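PDB 4MDU: annexin from Schistosoma mansoni, which binds acidic phospholipid membranes and aggregates liposomes in a calcium-dependent manner, contributes to worm reproduction and host-parasite interaction, and may support the integrity of the tegument. Local coordinates for the interface of chains A and B. Residues are numbered along the deposited sequence; one frame, centred on the assembly and turned at random. Chains: chain A/B, Annexin.

Contact 1: the interface of chains A and B. Residues chain A 225, 237, 271-272, 276; chain B 124.
A:Thr272 and B:Leu124 pair as a parallel beta bridge between two very short strands, 272-273 of chain A and 124-125 of chain B, bringing the carbonyl O of B:Leu124 to 3.2 Å from CA of A:Thr272. The side chain of B:Leu124 then works as a knob: it hides 92 Å² of its own surface against residues of annexin repeat 3 of the other subunit. Its CG stands anti to its own carbonyl carbon (chi1 -69°), which carries the branched end toward A:Ile237. There the two side chains meet obliquely, methyl to methyl, CD1 of A:Ile237 pressing within 3.5 Å of CD1 of B:Leu124, a snug fit. At the root of the knob, CG2 of A:Thr272 touches CB of B:Leu124 at 3.7 Å. The methyl of the threonine, rather than its hydroxyl, makes this apolar touch, with CG2 anti to the carbonyl carbon of A:Thr272. A:Glu271 contributes its backbone: its carbonyl O lies 3.4 Å from CB of B:Leu124 and also borders the CD1 branch. The ring of A:Tyr276 runs alongside the leucine and points the same way, with CD2 of A:Tyr276 at 3.9 Å from backbone atom C of B:Leu124. A:Ser225 closes the far end more loosely, through its carbonyl O. B:Leu124 sits between B:Gly123 and B:Gly125, ligands of a calcium ion in the second annexin repeat, so a calcium-binding loop doubles here as a docking element of the homodimer, and dimer assembly and calcium binding may influence one another.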
loop_
_atom_site.group_PDB
_atom_site.type_symbol
_atom_site.label_atom_id
_atom_site.label_comp_id
_atom_site.label_asym_id
_atom_site.label_seq_id
_atom_site.Cartn_x
_atom_site.Cartn_y
_atom_site.Cartn_z
ATOM N N SER A 225 7.854 10.696 -20.186
ATOM C CA SER A 225 8.409 10.416 -18.862
ATOM C C SER A 225 8.223 8.959 -18.446
ATOM O O SER A 225 7.098 8.463 -18.365
ATOM C CB SER A 225 7.807 11.349 -17.809
ATOM O OG SER A 225 8.307 12.667 -17.948
ATOM N N ILE A 237 6.673 14.328 -14.334
ATOM C CA ILE A 237 5.351 13.827 -14.003
ATOM C C ILE A 237 4.828 14.533 -12.758
ATOM O O ILE A 237 3.678 14.979 -12.730
ATOM C CB ILE A 237 5.354 12.304 -13.839
ATOM C CG1 ILE A 237 5.611 11.646 -15.198
ATOM C CG2 ILE A 237 4.039 11.830 -13.242
ATOM C CD1 ILE A 237 5.977 10.185 -15.111
ATOM N N GLU A 271 3.473 3.405 -15.327
ATOM C CA GLU A 271 4.840 3.937 -15.278
ATOM C C GLU A 271 5.383 4.180 -13.869
ATOM O O GLU A 271 6.572 4.445 -13.684
ATOM C CB GLU A 271 4.932 5.238 -16.073
ATOM C CG GLU A 271 4.441 5.103 -17.507
ATOM C CD GLU A 271 5.139 3.986 -18.256
ATOM O OE1 GLU A 271 4.528 2.907 -18.432
ATOM O OE2 GLU A 271 6.303 4.191 -18.665
ATOM N N THR A 272 4.517 4.097 -12.872
ATOM C CA THR A 272 4.943 4.413 -11.523
ATOM C C THR A 272 4.548 3.301 -10.571
ATOM O O THR A 272 3.713 2.467 -10.911
ATOM C CB THR A 272 4.345 5.747 -11.053
ATOM O OG1 THR A 272 2.920 5.653 -11.051
ATOM C CG2 THR A 272 4.772 6.876 -11.982
ATOM N N TYR A 276 4.276 6.489 -4.653
ATOM C CA TYR A 276 4.401 7.552 -5.636
ATOM C C TYR A 276 3.234 7.437 -6.598
ATOM O O TYR A 276 2.585 8.431 -6.933
ATOM C CB TYR A 276 5.727 7.469 -6.388
ATOM C CG TYR A 276 5.896 8.576 -7.398
ATOM C CD1 TYR A 276 5.825 9.913 -7.014
ATOM C CD2 TYR A 276 6.121 8.291 -8.736
ATOM C CE1 TYR A 276 5.964 10.926 -7.935
ATOM C CE2 TYR A 276 6.273 9.299 -9.661
ATOM C CZ TYR A 276 6.191 10.619 -9.260
ATOM O OH TYR A 276 6.326 11.625 -10.200
ATOM N N LEU B 124 9.945 4.739 -11.611
ATOM C CA LEU B 124 9.368 5.902 -10.958
ATOM C C LEU B 124 8.603 5.461 -9.717
ATOM O O LEU B 124 7.669 4.662 -9.805
ATOM C CB LEU B 124 8.430 6.618 -11.925
ATOM C CG LEU B 124 9.144 7.295 -13.088
ATOM C CD1 LEU B 124 8.170 7.648 -14.190
ATOM C CD2 LEU B 124 9.877 8.523 -12.580
#

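Contact 2: the interface of chains A and B. Residues chain A 171, 175, 179; chain B 171, 175, 179.
A:Cys175 and B:Cys175 are joined by an interchain disulfide, with SG of A:Cys175 2.0 Å from SG of B:Cys175, a covalent clasp between two annexin subunits. Each cysteine ends a 3-10 helix, 173-175, and hides 44 Å² against its partner. Both sulfurs stand anti to their own carbonyl carbons, and the bridge itself turns in a left-handed sense, with a CB-SG-SG-CB torsion near -97°, close to the relaxed right angle. Around this sulfur core the aliphatic stems of the two lysines are laid across the partner's backbone. CG of B:Lys171 comes within 3.3 Å of the carbonyl O of A:Cys175, while CG of A:Lys171 lies 3.4 Å from the carbonyl O of B:Cys175; each stem thus passes beside the end of the opposite 3-10 helix. Farther out the two halves differ. B:Lys171 is extended beyond CG and meets A:Glu179 tip to tip, its ammonium NZ donating to carboxylate OE2 of A:Glu179 at 2.8 Å in a hydrogen-bonded salt bridge. The acceptor uses its syn lone pair, on the side of OE1. A:Glu179 bends at chi2 (84°), which folds the carboxylate back toward its own backbone N and presents OE2 to the lysine. A:Lys171 instead folds at its last torsion (chi4 101°), and its NZ stays 5.0 Å from OE2 of B:Glu179, so the twin ion pair is not closed. The two carboxylates themselves approach to 4.5 Å between OE2 of A:Glu179 and OE2 of B:Glu179, a proximity of like charges that the ammonium of B:Lys171 probably eases. A:Lys171 and A:Glu179 also belong, with A:Thr174, to a calcium site, as do the same residues of chain B, and in this calcium-free form the lysine may partly stand in for the positive charge of the missing ion.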
loop_
_atom_site.group_PDB
_atom_site.type_symbol
_atom_site.label_atom_id
_atom_site.label_comp_id
_atom_site.label_asym_id
_atom_site.label_seq_id
_atom_site.Cartn_x
_atom_site.Cartn_y
_atom_site.Cartn_z
ATOM N N LYS A 171 9.474 13.054 5.714
ATOM C CA LYS A 171 10.631 12.408 5.120
ATOM C C LYS A 171 11.331 13.348 4.133
ATOM O O LYS A 171 10.695 14.229 3.553
ATOM C CB LYS A 171 10.205 11.110 4.432
ATOM C CG LYS A 171 9.446 10.160 5.355
ATOM C CD LYS A 171 9.318 8.771 4.744
ATOM C CE LYS A 171 8.074 8.040 5.249
ATOM N NZ LYS A 171 6.947 8.078 4.253
ATOM N N CYS A 175 14.661 10.734 -0.012
ATOM C CA CYS A 175 14.087 9.414 0.220
ATOM C C CYS A 175 13.431 8.829 -1.026
ATOM O O CYS A 175 13.342 7.612 -1.164
ATOM C CB CYS A 175 13.116 9.440 1.394
ATOM S SG CYS A 175 13.976 9.703 2.979
ATOM N N GLU A 179 8.359 10.948 -1.828
ATOM C CA GLU A 179 8.662 11.904 -0.780
ATOM C C GLU A 179 8.920 13.306 -1.353
ATOM O O GLU A 179 8.527 14.318 -0.754
ATOM C CB GLU A 179 9.834 11.401 0.068
ATOM C CG GLU A 179 9.546 10.090 0.794
ATOM C CD GLU A 179 9.786 8.828 -0.047
ATOM O OE1 GLU A 179 10.002 8.923 -1.279
ATOM O OE2 GLU A 179 9.766 7.724 0.546
ATOM N N LYS B 171 16.235 2.722 -0.107
ATOM C CA LYS B 171 16.062 3.915 0.689
ATOM C C LYS B 171 16.898 3.810 1.978
ATOM O O LYS B 171 17.080 2.718 2.530
ATOM C CB LYS B 171 14.579 4.116 0.996
ATOM C CG LYS B 171 13.735 4.427 -0.244
ATOM C CD LYS B 171 12.301 4.837 0.105
ATOM C CE LYS B 171 11.508 5.191 -1.169
ATOM N NZ LYS B 171 10.029 5.372 -0.969
ATOM N N CYS B 175 14.952 7.351 6.416
ATOM C CA CYS B 175 13.698 7.652 5.748
ATOM C C CYS B 175 12.487 7.163 6.556
ATOM O O CYS B 175 11.345 7.511 6.253
ATOM C CB CYS B 175 13.701 7.085 4.323
ATOM S SG CYS B 175 14.907 7.906 3.222
ATOM N N GLU B 179 11.840 1.724 6.280
ATOM C CA GLU B 179 13.102 1.664 5.548
ATOM C C GLU B 179 14.191 1.020 6.392
ATOM O O GLU B 179 14.993 0.213 5.910
ATOM C CB GLU B 179 13.535 3.062 5.107
ATOM C CG GLU B 179 12.677 3.673 4.017
ATOM C CD GLU B 179 11.330 4.170 4.524
ATOM O OE1 GLU B 179 11.123 4.146 5.755
ATOM O OE2 GLU B 179 10.487 4.593 3.692
#

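About 17 Å separates the centres of the C-alpha atoms of contact 1 and contact 2, which share no residue, yet annexin repeat 2 of chain B, through B:Leu124 and 171-179, serves both. Contact 2 takes the same three positions from both subunits and so straddles the two-fold relation of the homodimer, whereas contact 1 sets different segments against each other and recurs with the chains exchanged. One covalent clasp is therefore accompanied by a repeated noncovalent docking site, which would restrain the subunits from pivoting about the disulfide. Both contacts lie at or next to calcium-binding residues, suggesting that ion binding and the dimer geometry are connected.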